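Local coordinates for sulfatase (Bacteroides fragilis CAG:558, PDB 6USS), which probably hydrolyses aryl sulfate esters, as a calcium-binding arylsulfatase of a human gut bacterium, at residues A150-D155 against K394-V399. The protein carries 1 engineered substitution. Numbering follows the deposited sequence.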
ATOM      1  N   ALA A 150      -0.200  11.307  -3.107  1.00 19.33           N
ATOM      2  CA  ALA A 150      -0.841  10.054  -3.504  1.00 18.86           C
ATOM      3  C   ALA A 150      -1.882   9.601  -2.492  1.00 21.85           C
ATOM      4  O   ALA A 150      -2.857   8.935  -2.868  1.00 24.35           O
ATOM      5  CB  ALA A 150       0.203   8.952  -3.695  1.00 19.60           C
ATOM      6  N   GLU A 151      -1.675   9.918  -1.208  1.00 22.33           N
ATOM      7  CA  GLU A 151      -2.674   9.618  -0.187  1.00 18.10           C
ATOM      8  C   GLU A 151      -3.978  10.360  -0.460  1.00 19.36           C
ATOM      9  O   GLU A 151      -5.068   9.795  -0.303  1.00 22.57           O
ATOM     10  CB  GLU A 151      -2.132   9.983   1.197  1.00 19.47           C
ATOM     11  CG  GLU A 151      -2.905   9.375   2.376  1.00 23.08           C
ATOM     12  CD  GLU A 151      -2.745   7.846   2.471  1.00 22.98           C
ATOM     13  OE1 GLU A 151      -1.609   7.350   2.272  1.00 21.59           O
ATOM     14  OE2 GLU A 151      -3.754   7.147   2.747  1.00 24.53           O
ATOM     15  N   ILE A 152      -3.890  11.623  -0.879  1.00 16.60           N
ATOM     16  CA  ILE A 152      -5.098  12.416  -1.087  1.00 19.65           C
ATOM     17  C   ILE A 152      -5.850  11.931  -2.318  1.00 21.20           C
ATOM     18  O   ILE A 152      -7.087  11.831  -2.312  1.00 17.21           O
ATOM     19  CB  ILE A 152      -4.744  13.909  -1.186  1.00 16.51           C
ATOM     20  CG1 ILE A 152      -4.068  14.390   0.098  1.00 15.90           C
ATOM     21  CG2 ILE A 152      -5.986  14.720  -1.404  1.00 19.98           C
ATOM     22  CD1 ILE A 152      -3.642  15.832   0.000  1.00 17.66           C
ATOM     23  N   LEU A 153      -5.115  11.624  -3.394  1.00 19.58           N
ATOM     24  CA  LEU A 153      -5.722  10.987  -4.556  1.00 20.88           C
ATOM     25  C   LEU A 153      -6.349   9.649  -4.174  1.00 19.54           C
ATOM     26  O   LEU A 153      -7.509   9.382  -4.507  1.00 20.41           O
ATOM     27  CB  LEU A 153      -4.677  10.807  -5.665  1.00 17.55           C
ATOM     28  CG  LEU A 153      -4.156  12.088  -6.322  1.00 14.01           C
ATOM     29  CD1 LEU A 153      -3.009  11.805  -7.278  1.00 18.11           C
ATOM     30  CD2 LEU A 153      -5.277  12.783  -7.048  1.00 17.39           C
ATOM     31  N   LYS A 154      -5.595   8.800  -3.463  1.00 21.42           N
ATOM     32  CA  LYS A 154      -6.110   7.498  -3.036  1.00 22.41           C
ATOM     33  C   LYS A 154      -7.381   7.658  -2.206  1.00 23.05           C
ATOM     34  O   LYS A 154      -8.413   7.041  -2.502  1.00 21.38           O
ATOM     35  CB  LYS A 154      -5.028   6.746  -2.253  1.00 22.91           C
ATOM     36  CG  LYS A 154      -5.361   5.304  -1.819  1.00 19.89           C
ATOM     37  CD  LYS A 154      -4.440   4.858  -0.647  1.00 19.56           C
ATOM     38  CE  LYS A 154      -5.220   4.082   0.447  1.00 32.60           C
ATOM     39  NZ  LYS A 154      -6.118   2.945  -0.097  1.00 28.35           N
ATOM     40  N   ASP A 155      -7.339   8.527  -1.192  1.00 22.24           N
ATOM     41  CA  ASP A 155      -8.482   8.708  -0.306  1.00 19.10           C
ATOM     42  C   ASP A 155      -9.676   9.342  -1.006  1.00 21.21           C
ATOM     43  O   ASP A 155     -10.795   9.269  -0.486  1.00 21.23           O
ATOM     44  CB  ASP A 155      -8.078   9.552   0.905  1.00 20.34           C
ATOM     45  CG  ASP A 155      -6.987   8.883   1.773  1.00 27.63           C
ATOM     46  OD1 ASP A 155      -6.853   7.627   1.796  1.00 27.07           O
ATOM     47  OD2 ASP A 155      -6.252   9.639   2.445  1.00 30.22           O
ATOM     48  N   LYS A 394     -11.854  18.854  -4.746  1.00 24.83           N
ATOM     49  CA  LYS A 394     -12.174  20.262  -4.531  1.00 25.16           C
ATOM     50  C   LYS A 394     -11.876  20.725  -3.113  1.00 20.23           C
ATOM     51  O   LYS A 394     -11.760  21.929  -2.888  1.00 24.17           O
ATOM     52  CB  LYS A 394     -13.644  20.554  -4.927  1.00 17.12           C
ATOM     53  CG  LYS A 394     -13.861  20.377  -6.446  1.00 31.28           C
ATOM     54  CD  LYS A 394     -15.307  20.143  -6.885  1.00 42.22           C
ATOM     55  CE  LYS A 394     -15.528  20.510  -8.376  1.00 48.27           C
ATOM     56  NZ  LYS A 394     -14.286  20.856  -9.178  1.00 44.74           N
ATOM     57  N   HIS A 395     -11.748  19.814  -2.156  1.00 22.34           N
ATOM     58  CA  HIS A 395     -11.401  20.199  -0.787  1.00 23.14           C
ATOM     59  C   HIS A 395     -10.533  19.110  -0.163  1.00 22.61           C
ATOM     60  O   HIS A 395     -10.753  17.915  -0.405  1.00 20.01           O
ATOM     61  CB  HIS A 395     -12.640  20.434   0.093  1.00 16.99           C
ATOM     62  CG  HIS A 395     -13.474  19.208   0.293  1.00 23.61           C
ATOM     63  ND1 HIS A 395     -13.322  18.370   1.379  1.00 19.86           N
ATOM     64  CD2 HIS A 395     -14.462  18.671  -0.466  1.00 18.86           C
ATOM     65  CE1 HIS A 395     -14.182  17.372   1.281  1.00 24.08           C
ATOM     66  NE2 HIS A 395     -14.882  17.529   0.168  1.00 27.30           N
ATOM     67  N   TYR A 396      -9.547  19.534   0.633  1.00 21.88           N
ATOM     68  CA  TYR A 396      -8.648  18.630   1.335  1.00 20.72           C
ATOM     69  C   TYR A 396      -7.922  19.399   2.426  1.00 22.99           C
ATOM     70  O   TYR A 396      -7.846  20.633   2.400  1.00 18.85           O
ATOM     71  CB  TYR A 396      -7.636  17.973   0.384  1.00 17.49           C
ATOM     72  CG  TYR A 396      -6.833  18.926  -0.485  1.00 20.52           C
ATOM     73  CD1 TYR A 396      -7.319  19.318  -1.730  1.00 21.14           C
ATOM     74  CD2 TYR A 396      -5.582  19.395  -0.091  1.00 18.26           C
ATOM     75  CE1 TYR A 396      -6.610  20.159  -2.543  1.00 17.89           C
ATOM     76  CE2 TYR A 396      -4.852  20.249  -0.914  1.00 18.52           C
ATOM     77  CZ  TYR A 396      -5.383  20.622  -2.144  1.00 21.09           C
ATOM     78  OH  TYR A 396      -4.713  21.456  -3.000  1.00 18.23           O
ATOM     79  N   LYS A 397      -7.390  18.639   3.385  1.00 23.08           N
ATOM     80  CA  LYS A 397      -6.573  19.141   4.475  1.00 22.30           C
ATOM     81  C   LYS A 397      -5.221  18.437   4.467  1.00 26.00           C
ATOM     82  O   LYS A 397      -5.108  17.277   4.060  1.00 25.07           O
ATOM     83  CB  LYS A 397      -7.240  18.897   5.823  1.00 25.27           C
ATOM     84  CG  LYS A 397      -8.706  19.258   5.893  1.00 31.86           C
ATOM     85  CD  LYS A 397      -8.948  20.138   7.113  1.00 44.80           C
ATOM     86  CE  LYS A 397     -10.112  21.083   6.918  1.00 52.71           C
ATOM     87  NZ  LYS A 397     -10.000  22.277   7.797  1.00 42.38           N
ATOM     88  N   THR A 398      -4.200  19.137   4.955  1.00 20.19           N
ATOM     89  CA  THR A 398      -2.840  18.626   4.984  1.00 17.49           C
ATOM     90  C   THR A 398      -2.216  18.970   6.329  1.00 21.07           C
ATOM     91  O   THR A 398      -2.553  19.994   6.926  1.00 19.18           O
ATOM     92  CB  THR A 398      -2.014  19.242   3.846  1.00 21.62           C
ATOM     93  OG1 THR A 398      -2.224  20.659   3.837  1.00 23.68           O
ATOM     94  CG2 THR A 398      -2.451  18.698   2.490  1.00 24.35           C
ATOM     95  N   VAL A 399      -1.299  18.119   6.812  1.00 21.66           N
ATOM     96  CA  VAL A 399      -0.593  18.469   8.047  1.00 18.19           C
ATOM     97  C   VAL A 399       0.377  19.618   7.816  1.00 18.47           C
ATOM     98  O   VAL A 399       0.639  20.404   8.732  1.00 24.42           O
ATOM     99  CB  VAL A 399       0.144  17.256   8.661  1.00 25.46           C
ATOM    100  CG1 VAL A 399      -0.847  16.147   9.056  1.00 13.62           C
ATOM    101  CG2 VAL A 399       1.235  16.725   7.723  1.00 19.47           C
TER
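One residue before Ile152, the helix residue that meets Tyr396 and Thr398, Glu151 offers OE1 to two donors: Gln136 NE2 in the same chain and Lys154 NZ of the second subunit, the latter as a salt bridge. In this alpha/beta sulfatase fold, helix 149-155 precedes strand 159-164 of the mixed sheet. Glu151 and Lys154 face the second subunit, while Ile152 meets the loop 394-399, which follows helix 383-390. The contact with that loop is small, 116 Å² summed over both sides, and apolar. The closest CA atoms, those of Ile152 and Tyr396, are still 7.6 Å apart, which leaves side chains to bridge the gap. Ile152 does so with two branches. With chi1, measured to CG1, at -60°, CG2 stands anti to the backbone N and lies 4.1 Å from Tyr396 CB. An extended second torsion (chi2 177°) carries CD1 out toward both loop residues, 4.1 Å from Tyr396 CD2 and 4.0 Å from Thr398 CG2. Both partner side chains cross that of Ile152 at about a right angle. Around it, Tyr384 and Leu388 of helix 383-390 also touch Ile152, making the contact part of a larger hydrophobic cluster, and Val399 N is hydrogen-bonded to Thr147 OG1, just ahead of helix 149-155. Thr398 divides its two branches: CG2 packs on Ile152 CD1, while OG1 is hydrogen-bonded to Gln400 O.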